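Local coordinates for protein metallo-carboxypeptidase (Pseudomonas aeruginosa, PDB 4A39) that probably acts as a zinc-dependent carboxypeptidase of the M14 family, removing residues from the C-terminal ends of proteins or peptides, at residues G285-L296 against C333-A344. Numbering follows the deposited sequence.
Sequences GCEGNPGYTPRL and CNFVGQTYDCLA
Cys286 and Asn334 bring the two backbones closest, with CA atoms 5.5 Å apart. From there 285-296 runs along helix 333-340 as a loop with two type I beta turns, Cys286 to Asn289 and Asn289 to Tyr292. It then enters a helix capped by Thr293, whose OG1 accepts from Leu296 N. Asp341 takes positive phi just after helix 333-340, and the chain turns there toward strand 343-350.

Cys286 SG is buried over the helix. It lies beside its backbone N (chi1 -61°), which points it at Cys333 SG, 3.7 Å away, and at Ala344 CB, 3.8 Å away. Both are apolar contacts. Gly337 CA is 4.4 Å from the same sulfur; with no side chain here, the sulfur can lie close to the helix. Asn289 and Asn334 meet with their amide planes 66° apart, and Asn289 ND2 is 2.9 Å from Asn334 OD1. One water links Asn334 OD1 to Gly285 O and Gly288 N. A second joins Asn334 ND2 to Gly285 O.

At the far end the extended Arg295 chain carries NH1 to Asp341 O (3.1 Å), above the carbonyl plane. NH1 also forms a salt bridge with Asp341 OD1. Arg295 NH2 bonds to Leu387 O near the C-terminus. Leu296 CD2 packs on the Cys342 backbone, 3.6 Å from its C atom.

The contact lies at one edge of the zinc carboxypeptidase sheet, and the side chain of Asn334 is about 5 Å from the bound (2-guanidinoethylmercapto)succinic acid. Helix 294-308 covers Leu343, and helix 252-264 packs against Val336 and Tyr340. Strand 343-350 runs between strands 268-275 and 282-284.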
loop_
_atom_site.group_PDB
_atom_site.type_symbol
_atom_site.label_atom_id
_atom_site.label_comp_id
_atom_site.label_asym_id
_atom_site.label_seq_id
_atom_site.Cartn_x
_atom_site.Cartn_y
_atom_site.Cartn_z
ATOM N N GLY A 285 8.797 -1.607 -13.468
ATOM C CA GLY A 285 9.089 -0.414 -14.250
ATOM C C GLY A 285 8.241 -0.153 -15.485
ATOM O O GLY A 285 7.172 -0.739 -15.651
ATOM N N CYS A 286 8.735 0.720 -16.361
ATOM C CA CYS A 286 8.019 1.105 -17.583
ATOM C C CYS A 286 8.624 0.569 -18.877
ATOM O O CYS A 286 8.445 1.182 -19.931
ATOM C CB CYS A 286 7.967 2.635 -17.703
ATOM S SG CYS A 286 7.132 3.512 -16.370
ATOM N N GLU A 287 9.321 -0.563 -18.820
ATOM C CA GLU A 287 9.956 -1.091 -20.023
ATOM C C GLU A 287 9.021 -1.388 -21.193
ATOM O O GLU A 287 9.479 -1.530 -22.329
ATOM C CB GLU A 287 10.804 -2.330 -19.691
ATOM C CG GLU A 287 10.053 -3.611 -19.348
ATOM C CD GLU A 287 9.382 -3.585 -17.987
ATOM O OE1 GLU A 287 9.855 -2.860 -17.082
ATOM O OE2 GLU A 287 8.387 -4.312 -17.819
ATOM N N GLY A 288 7.720 -1.471 -20.922
ATOM C CA GLY A 288 6.754 -1.737 -21.979
ATOM C C GLY A 288 6.196 -0.481 -22.639
ATOM O O GLY A 288 5.427 -0.565 -23.600
ATOM N N ASN A 289 6.573 0.685 -22.125
ATOM C CA ASN A 289 6.100 1.957 -22.674
ATOM C C ASN A 289 6.646 2.249 -24.067
ATOM O O ASN A 289 7.829 2.061 -24.330
ATOM C CB ASN A 289 6.512 3.127 -21.771
ATOM C CG ASN A 289 5.578 3.332 -20.591
ATOM O OD1 ASN A 289 5.775 4.257 -19.789
ATOM N ND2 ASN A 289 4.566 2.483 -20.473
ATOM N N PRO A 290 5.781 2.703 -24.984
ATOM C CA PRO A 290 6.282 3.014 -26.323
ATOM C C PRO A 290 7.300 4.151 -26.174
ATOM O O PRO A 290 8.243 4.278 -26.956
ATOM C CB PRO A 290 5.023 3.454 -27.060
ATOM C CG PRO A 290 3.968 2.585 -26.445
ATOM C CD PRO A 290 4.307 2.676 -24.966
ATOM N N GLY A 291 7.103 4.964 -25.140
ATOM C CA GLY A 291 7.997 6.082 -24.889
ATOM C C GLY A 291 9.236 5.740 -24.079
ATOM O O GLY A 291 10.012 6.629 -23.731
ATOM N N TYR A 292 9.426 4.460 -23.772
ATOM C CA TYR A 292 10.585 4.017 -23.002
ATOM C C TYR A 292 11.851 4.417 -23.764
ATOM O O TYR A 292 11.880 4.372 -24.997
ATOM C CB TYR A 292 10.526 2.498 -22.817
ATOM C CG TYR A 292 11.399 1.929 -21.717
ATOM C CD1 TYR A 292 11.283 2.371 -20.394
ATOM C CD2 TYR A 292 12.281 0.886 -21.982
ATOM C CE1 TYR A 292 12.021 1.777 -19.368
ATOM C CE2 TYR A 292 13.020 0.289 -20.970
ATOM C CZ TYR A 292 12.883 0.733 -19.666
ATOM O OH TYR A 292 13.581 0.089 -18.666
ATOM N N THR A 293 12.887 4.814 -23.027
ATOM C CA THR A 293 14.149 5.245 -23.629
ATOM C C THR A 293 15.348 4.650 -22.900
ATOM O O THR A 293 15.226 4.172 -21.774
ATOM C CB THR A 293 14.312 6.767 -23.539
ATOM O OG1 THR A 293 14.442 7.139 -22.159
ATOM C CG2 THR A 293 13.109 7.482 -24.145
ATOM N N PRO A 294 16.532 4.675 -23.535
ATOM C CA PRO A 294 17.720 4.128 -22.874
ATOM C C PRO A 294 17.991 4.897 -21.577
ATOM O O PRO A 294 18.496 4.340 -20.602
ATOM C CB PRO A 294 18.815 4.334 -23.916
ATOM C CG PRO A 294 18.068 4.186 -25.211
ATOM C CD PRO A 294 16.813 4.990 -24.947
ATOM N N ARG A 295 17.649 6.183 -21.572
ATOM C CA ARG A 295 17.839 7.017 -20.390
ATOM C C ARG A 295 17.046 6.456 -19.219
ATOM O O ARG A 295 17.564 6.319 -18.108
ATOM C CB ARG A 295 17.383 8.455 -20.670
ATOM C CG ARG A 295 17.106 9.267 -19.409
ATOM C CD ARG A 295 16.660 10.693 -19.720
ATOM N NE ARG A 295 16.086 11.330 -18.536
ATOM C CZ ARG A 295 14.793 11.308 -18.228
ATOM N NH1 ARG A 295 13.927 10.693 -19.025
ATOM N NH2 ARG A 295 14.368 11.879 -17.108
ATOM N N LEU A 296 15.782 6.139 -19.476
ATOM C CA LEU A 296 14.913 5.596 -18.442
ATOM C C LEU A 296 15.318 4.176 -18.054
ATOM O O LEU A 296 15.200 3.789 -16.890
ATOM C CB LEU A 296 13.456 5.641 -18.912
ATOM C CG LEU A 296 12.881 7.061 -19.010
ATOM C CD1 LEU A 296 11.483 7.019 -19.592
ATOM C CD2 LEU A 296 12.863 7.699 -17.624
ATOM N N CYS A 333 1.768 3.976 -13.119
ATOM C CA CYS A 333 3.208 3.950 -13.365
ATOM C C CYS A 333 3.529 4.234 -14.825
ATOM O O CYS A 333 4.310 5.130 -15.143
ATOM C CB CYS A 333 3.792 2.592 -12.971
ATOM S SG CYS A 333 5.567 2.466 -13.235
ATOM N N ASN A 334 2.914 3.471 -15.715
ATOM C CA ASN A 334 3.149 3.636 -17.138
ATOM C C ASN A 334 2.635 4.956 -17.704
ATOM O O ASN A 334 3.335 5.621 -18.472
ATOM C CB ASN A 334 2.535 2.454 -17.874
ATOM C CG ASN A 334 3.231 1.154 -17.532
ATOM O OD1 ASN A 334 4.304 0.856 -18.058
ATOM N ND2 ASN A 334 2.644 0.385 -16.622
ATOM N N PHE A 335 1.423 5.342 -17.320
ATOM C CA PHE A 335 0.848 6.587 -17.816
ATOM C C PHE A 335 1.660 7.812 -17.424
ATOM O O PHE A 335 1.970 8.649 -18.270
ATOM C CB PHE A 335 -0.591 6.760 -17.317
ATOM C CG PHE A 335 -1.226 8.051 -17.754
ATOM C CD1 PHE A 335 -1.093 9.204 -16.985
ATOM C CD2 PHE A 335 -1.922 8.125 -18.958
ATOM C CE1 PHE A 335 -1.643 10.416 -17.409
ATOM C CE2 PHE A 335 -2.476 9.333 -19.391
ATOM C CZ PHE A 335 -2.334 10.478 -18.613
ATOM N N VAL A 336 1.988 7.928 -16.141
ATOM C CA VAL A 336 2.750 9.076 -15.662
ATOM C C VAL A 336 4.156 9.057 -16.244
ATOM O O VAL A 336 4.657 10.076 -16.728
ATOM C CB VAL A 336 2.827 9.084 -14.115
ATOM C CG1 VAL A 336 3.626 10.289 -13.629
ATOM C CG2 VAL A 336 1.422 9.127 -13.532
ATOM N N GLY A 337 4.785 7.888 -16.209
ATOM C CA GLY A 337 6.128 7.759 -16.738
ATOM C C GLY A 337 6.249 8.225 -18.176
ATOM O O GLY A 337 7.217 8.897 -18.538
ATOM N N GLN A 338 5.269 7.871 -19.001
ATOM C CA GLN A 338 5.299 8.254 -20.407
ATOM C C GLN A 338 4.855 9.688 -20.644
ATOM O O GLN A 338 5.454 10.405 -21.442
ATOM C CB GLN A 338 4.423 7.312 -21.232
ATOM C CG GLN A 338 4.513 7.568 -22.728
ATOM C CD GLN A 338 3.930 6.434 -23.538
ATOM O OE1 GLN A 338 2.758 6.460 -23.915
ATOM N NE2 GLN A 338 4.740 5.418 -23.789
ATOM N N THR A 339 3.810 10.111 -19.946
ATOM C CA THR A 339 3.296 11.464 -20.122
ATOM C C THR A 339 4.313 12.518 -19.718
ATOM O O THR A 339 4.398 13.581 -20.342
ATOM C CB THR A 339 2.001 11.670 -19.308
ATOM O OG1 THR A 339 1.007 10.740 -19.758
ATOM C CG2 THR A 339 1.470 13.088 -19.488
ATOM N N TYR A 340 5.106 12.214 -18.694
ATOM C CA TYR A 340 6.098 13.161 -18.199
ATOM C C TYR A 340 7.553 12.779 -18.457
ATOM O O TYR A 340 8.465 13.520 -18.076
ATOM C CB TYR A 340 5.850 13.400 -16.706
ATOM C CG TYR A 340 4.507 14.050 -16.465
ATOM C CD1 TYR A 340 4.334 15.420 -16.660
ATOM C CD2 TYR A 340 3.389 13.285 -16.141
ATOM C CE1 TYR A 340 3.079 16.011 -16.546
ATOM C CE2 TYR A 340 2.124 13.867 -16.024
ATOM C CZ TYR A 340 1.979 15.227 -16.230
ATOM O OH TYR A 340 0.735 15.808 -16.138
ATOM N N ASP A 341 7.761 11.645 -19.124
ATOM C CA ASP A 341 9.104 11.160 -19.452
ATOM C C ASP A 341 9.981 11.137 -18.201
ATOM O O ASP A 341 11.105 11.642 -18.202
ATOM C CB ASP A 341 9.737 12.064 -20.515
ATOM C CG ASP A 341 11.061 11.527 -21.034
ATOM O OD1 ASP A 341 11.261 10.292 -21.007
ATOM O OD2 ASP A 341 11.897 12.347 -21.479
ATOM N N CYS A 342 9.467 10.531 -17.134
ATOM C CA CYS A 342 10.205 10.477 -15.878
ATOM C C CYS A 342 10.378 9.059 -15.377
ATOM O O CYS A 342 9.677 8.143 -15.806
ATOM C CB CYS A 342 9.461 11.272 -14.798
ATOM S SG CYS A 342 7.835 10.572 -14.359
ATOM N N LEU A 343 11.322 8.889 -14.460
ATOM C CA LEU A 343 11.556 7.590 -13.848
ATOM C C LEU A 343 10.263 7.291 -13.097
ATOM O O LEU A 343 9.755 8.145 -12.361
ATOM C CB LEU A 343 12.732 7.672 -12.871
ATOM C CG LEU A 343 13.018 6.422 -12.031
ATOM C CD1 LEU A 343 13.312 5.242 -12.948
ATOM C CD2 LEU A 343 14.200 6.685 -11.111
ATOM N N ALA A 344 9.722 6.093 -13.293
ATOM C CA ALA A 344 8.471 5.714 -12.647
ATOM C C ALA A 344 8.444 4.235 -12.307
ATOM O O ALA A 344 8.818 3.395 -13.123
ATOM C CB ALA A 344 7.293 6.047 -13.559
HETATM O O HOH W 1 5.903 -1.550 -18.563
HETATM O O HOH W 2 4.364 -1.026 -14.940
HETATM O O HOH W 3 9.296 8.347 -21.814
HETATM O O HOH W 4 13.879 9.757 -21.770
#